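PDB 4UAP: glycosyl hydrolase, family 31/fibronectin type III domain protein from Clostridium perfringens, which binds N-acetylgalactosamine through a family 32 carbohydrate-binding module, probably helping a multidomain glycoside hydrolase engage galacto-configured glycans. Local coordinates for residues S35-K40 / K137-N143. Residues are numbered along the deposited sequence; the frame is centred on the assembly and turned at random.
Sequences SRMDLK and KNTLAIN. With CA (calcium ion), chain D.
Met37 and Ile142 form an antiparallel hydrogen-bonded pair, with Met37 N to Ile142 O at 2.8 Å and a straighter return bond from Ile142 N to Met37 O, adding the short strand 37-38 to strand 141-149 in one sheet of the CBM32 β-sandwich. Leu39 N to Leu140 O prolongs the ladder beyond the non-hydrogen-bonded pair Asp38-Ala141. Farther along, water bridges take over: one water links Leu39 O to Leu140 N, and two others each join Lys40 O to Asn138 O.

On the core-facing side, Met37 and Ile142 run side by side. Met37 CG is turned away from the backbone N (chi1 -177°), and the chain then bends at chi2 and chi3, which brings CE 4.0 Å from Leu140 CD2 and also against Ile142 CD1. Met57 of strand 55-61 and Met87 of strand 87-96 also pack here, joining this sheet to the opposing one. Leu39 reaches across with CD2 over the Asn138 backbone.

Asp38 and Ala141 point to the other face, where Arg36 lies alongside them. Arg36 holds Asp38 side-on, Arg36 NE to Asp38 OD1 at 2.9 Å and Arg36 NH2 to Asp38 OD2 at 2.7 Å, with the carboxylate carbon at the guanidinium edge, in its plane; NH1 is held by Asp33, in a salt bridge, and by Ser31 O. This double grip fixes the rotation of the guanidinium group, and the Arg36 side chain touches the bound GalNAc. The Ala141 methyl sits obliquely against the pair, CB 3.2 Å from Asp38 OD1.

At the far end the two segments meet at calcium, whose site Lys23, Asp26, Thr28 and Glu144 complete: Ser35 O and Asn143 O, 3.0 Å apart, both bind the ion, Asn143 O at 2.3 Å.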
loop_
_atom_site.group_PDB
_atom_site.type_symbol
_atom_site.label_atom_id
_atom_site.label_comp_id
_atom_site.label_asym_id
_atom_site.label_seq_id
_atom_site.Cartn_x
_atom_site.Cartn_y
_atom_site.Cartn_z
ATOM N N SER A 35 -0.752 -5.770 -12.466
ATOM C CA SER A 35 -1.087 -6.080 -11.064
ATOM C C SER A 35 -1.098 -4.864 -10.133
ATOM O O SER A 35 -1.729 -4.892 -9.071
ATOM C CB SER A 35 -0.095 -7.102 -10.486
ATOM O OG SER A 35 -0.048 -8.298 -11.248
ATOM N N ARG A 36 -0.393 -3.806 -10.518
ATOM C CA ARG A 36 0.026 -2.782 -9.561
ATOM C C ARG A 36 -0.856 -1.544 -9.465
ATOM O O ARG A 36 -1.537 -1.176 -10.424
ATOM C CB ARG A 36 1.448 -2.305 -9.898
ATOM C CG ARG A 36 2.511 -3.388 -9.963
ATOM C CD ARG A 36 3.899 -2.754 -9.912
ATOM N NE ARG A 36 3.990 -1.616 -10.827
ATOM C CZ ARG A 36 4.413 -1.686 -12.088
ATOM N NH1 ARG A 36 4.817 -2.847 -12.610
ATOM N NH2 ARG A 36 4.437 -0.587 -12.827
ATOM N N MET A 37 -0.810 -0.909 -8.292
ATOM C CA MET A 37 -1.172 0.494 -8.113
ATOM C C MET A 37 0.104 1.328 -8.248
ATOM O O MET A 37 1.087 1.075 -7.544
ATOM C CB MET A 37 -1.817 0.735 -6.738
ATOM C CG MET A 37 -2.298 2.187 -6.491
ATOM S SD MET A 37 -2.206 2.768 -4.768
ATOM C CE MET A 37 -0.455 3.098 -4.714
ATOM N N ASP A 38 0.087 2.307 -9.150
ATOM C CA ASP A 38 1.227 3.186 -9.391
ATOM C C ASP A 38 0.805 4.653 -9.274
ATOM O O ASP A 38 -0.266 5.033 -9.743
ATOM C CB ASP A 38 1.815 2.967 -10.796
ATOM C CG ASP A 38 2.778 1.770 -10.891
ATOM O OD1 ASP A 38 2.743 0.838 -10.053
ATOM O OD2 ASP A 38 3.579 1.774 -11.846
ATOM N N LEU A 39 1.659 5.474 -8.677
ATOM C CA LEU A 39 1.550 6.920 -8.819
ATOM C C LEU A 39 1.658 7.258 -10.308
ATOM O O LEU A 39 2.247 6.485 -11.068
ATOM C CB LEU A 39 2.651 7.614 -8.019
ATOM C CG LEU A 39 2.183 8.557 -6.915
ATOM C CD1 LEU A 39 1.307 7.819 -5.915
ATOM C CD2 LEU A 39 3.384 9.218 -6.230
ATOM N N LYS A 40 1.103 8.394 -10.727
ATOM C CA LYS A 40 1.122 8.773 -12.144
ATOM C C LYS A 40 2.505 8.629 -12.781
ATOM O O LYS A 40 3.505 9.126 -12.249
ATOM C CB LYS A 40 0.643 10.217 -12.329
ATOM C CG LYS A 40 -0.859 10.422 -12.215
ATOM C CD LYS A 40 -1.221 11.877 -12.520
ATOM C CE LYS A 40 -2.710 12.130 -12.315
ATOM N NZ LYS A 40 -3.553 11.058 -12.910
ATOM N N LYS A 137 9.898 11.474 -4.966
ATOM C CA LYS A 137 8.607 11.682 -4.320
ATOM C C LYS A 137 7.439 11.679 -5.309
ATOM O O LYS A 137 6.287 11.799 -4.901
ATOM C CB LYS A 137 8.616 12.994 -3.528
ATOM C CG LYS A 137 8.549 14.243 -4.409
ATOM C CD LYS A 137 8.244 15.496 -3.571
ATOM C CE LYS A 137 7.882 16.690 -4.451
ATOM N NZ LYS A 137 8.986 17.070 -5.386
ATOM N N ASN A 138 7.721 11.553 -6.603
ATOM C CA ASN A 138 6.637 11.469 -7.584
ATOM C C ASN A 138 6.461 10.059 -8.138
ATOM O O ASN A 138 5.795 9.871 -9.158
ATOM C CB ASN A 138 6.870 12.439 -8.748
ATOM C CG ASN A 138 6.966 13.883 -8.298
ATOM O OD1 ASN A 138 7.956 14.548 -8.564
ATOM N ND2 ASN A 138 5.932 14.376 -7.614
ATOM N N THR A 139 7.033 9.071 -7.458
ATOM C CA THR A 139 7.028 7.707 -7.964
ATOM C C THR A 139 6.693 6.704 -6.858
ATOM O O THR A 139 7.191 6.811 -5.738
ATOM C CB THR A 139 8.406 7.352 -8.596
ATOM O OG1 THR A 139 8.755 8.346 -9.573
ATOM C CG2 THR A 139 8.375 5.981 -9.259
ATOM N N LEU A 140 5.854 5.725 -7.180
ATOM C CA LEU A 140 5.470 4.690 -6.223
ATOM C C LEU A 140 4.785 3.549 -6.948
ATOM O O LEU A 140 3.898 3.786 -7.770
ATOM C CB LEU A 140 4.521 5.255 -5.153
ATOM C CG LEU A 140 4.044 4.228 -4.120
ATOM C CD1 LEU A 140 5.204 3.811 -3.208
ATOM C CD2 LEU A 140 2.874 4.762 -3.319
ATOM N N ALA A 141 5.180 2.319 -6.633
ATOM C CA ALA A 141 4.522 1.140 -7.177
ATOM C C ALA A 141 4.287 0.133 -6.065
ATOM O O ALA A 141 5.213 -0.237 -5.347
ATOM C CB ALA A 141 5.356 0.514 -8.300
ATOM N N ILE A 142 3.042 -0.308 -5.925
ATOM C CA ILE A 142 2.690 -1.345 -4.965
ATOM C C ILE A 142 1.878 -2.426 -5.675
ATOM O O ILE A 142 0.922 -2.113 -6.380
ATOM C CB ILE A 142 1.884 -0.758 -3.782
ATOM C CG1 ILE A 142 2.724 0.297 -3.045
ATOM C CG2 ILE A 142 1.424 -1.871 -2.839
ATOM C CD1 ILE A 142 1.928 1.078 -1.957
ATOM N N ASN A 143 2.266 -3.691 -5.508
ATOM C CA ASN A 143 1.563 -4.796 -6.164
ATOM C C ASN A 143 0.207 -5.109 -5.546
ATOM O O ASN A 143 -0.762 -5.373 -6.241
ATOM C CB ASN A 143 2.407 -6.076 -6.120
ATOM C CG ASN A 143 3.758 -5.909 -6.762
ATOM O OD1 ASN A 143 4.052 -4.873 -7.367
ATOM N ND2 ASN A 143 4.594 -6.944 -6.649
HETATM CA CA CA D . -2.647 -6.171 -7.277
HETATM O O HOH W 1 4.851 5.785 -10.161
HETATM O O HOH W 2 3.652 11.180 -10.562
HETATM O O HOH W 3 5.913 7.974 -11.490
#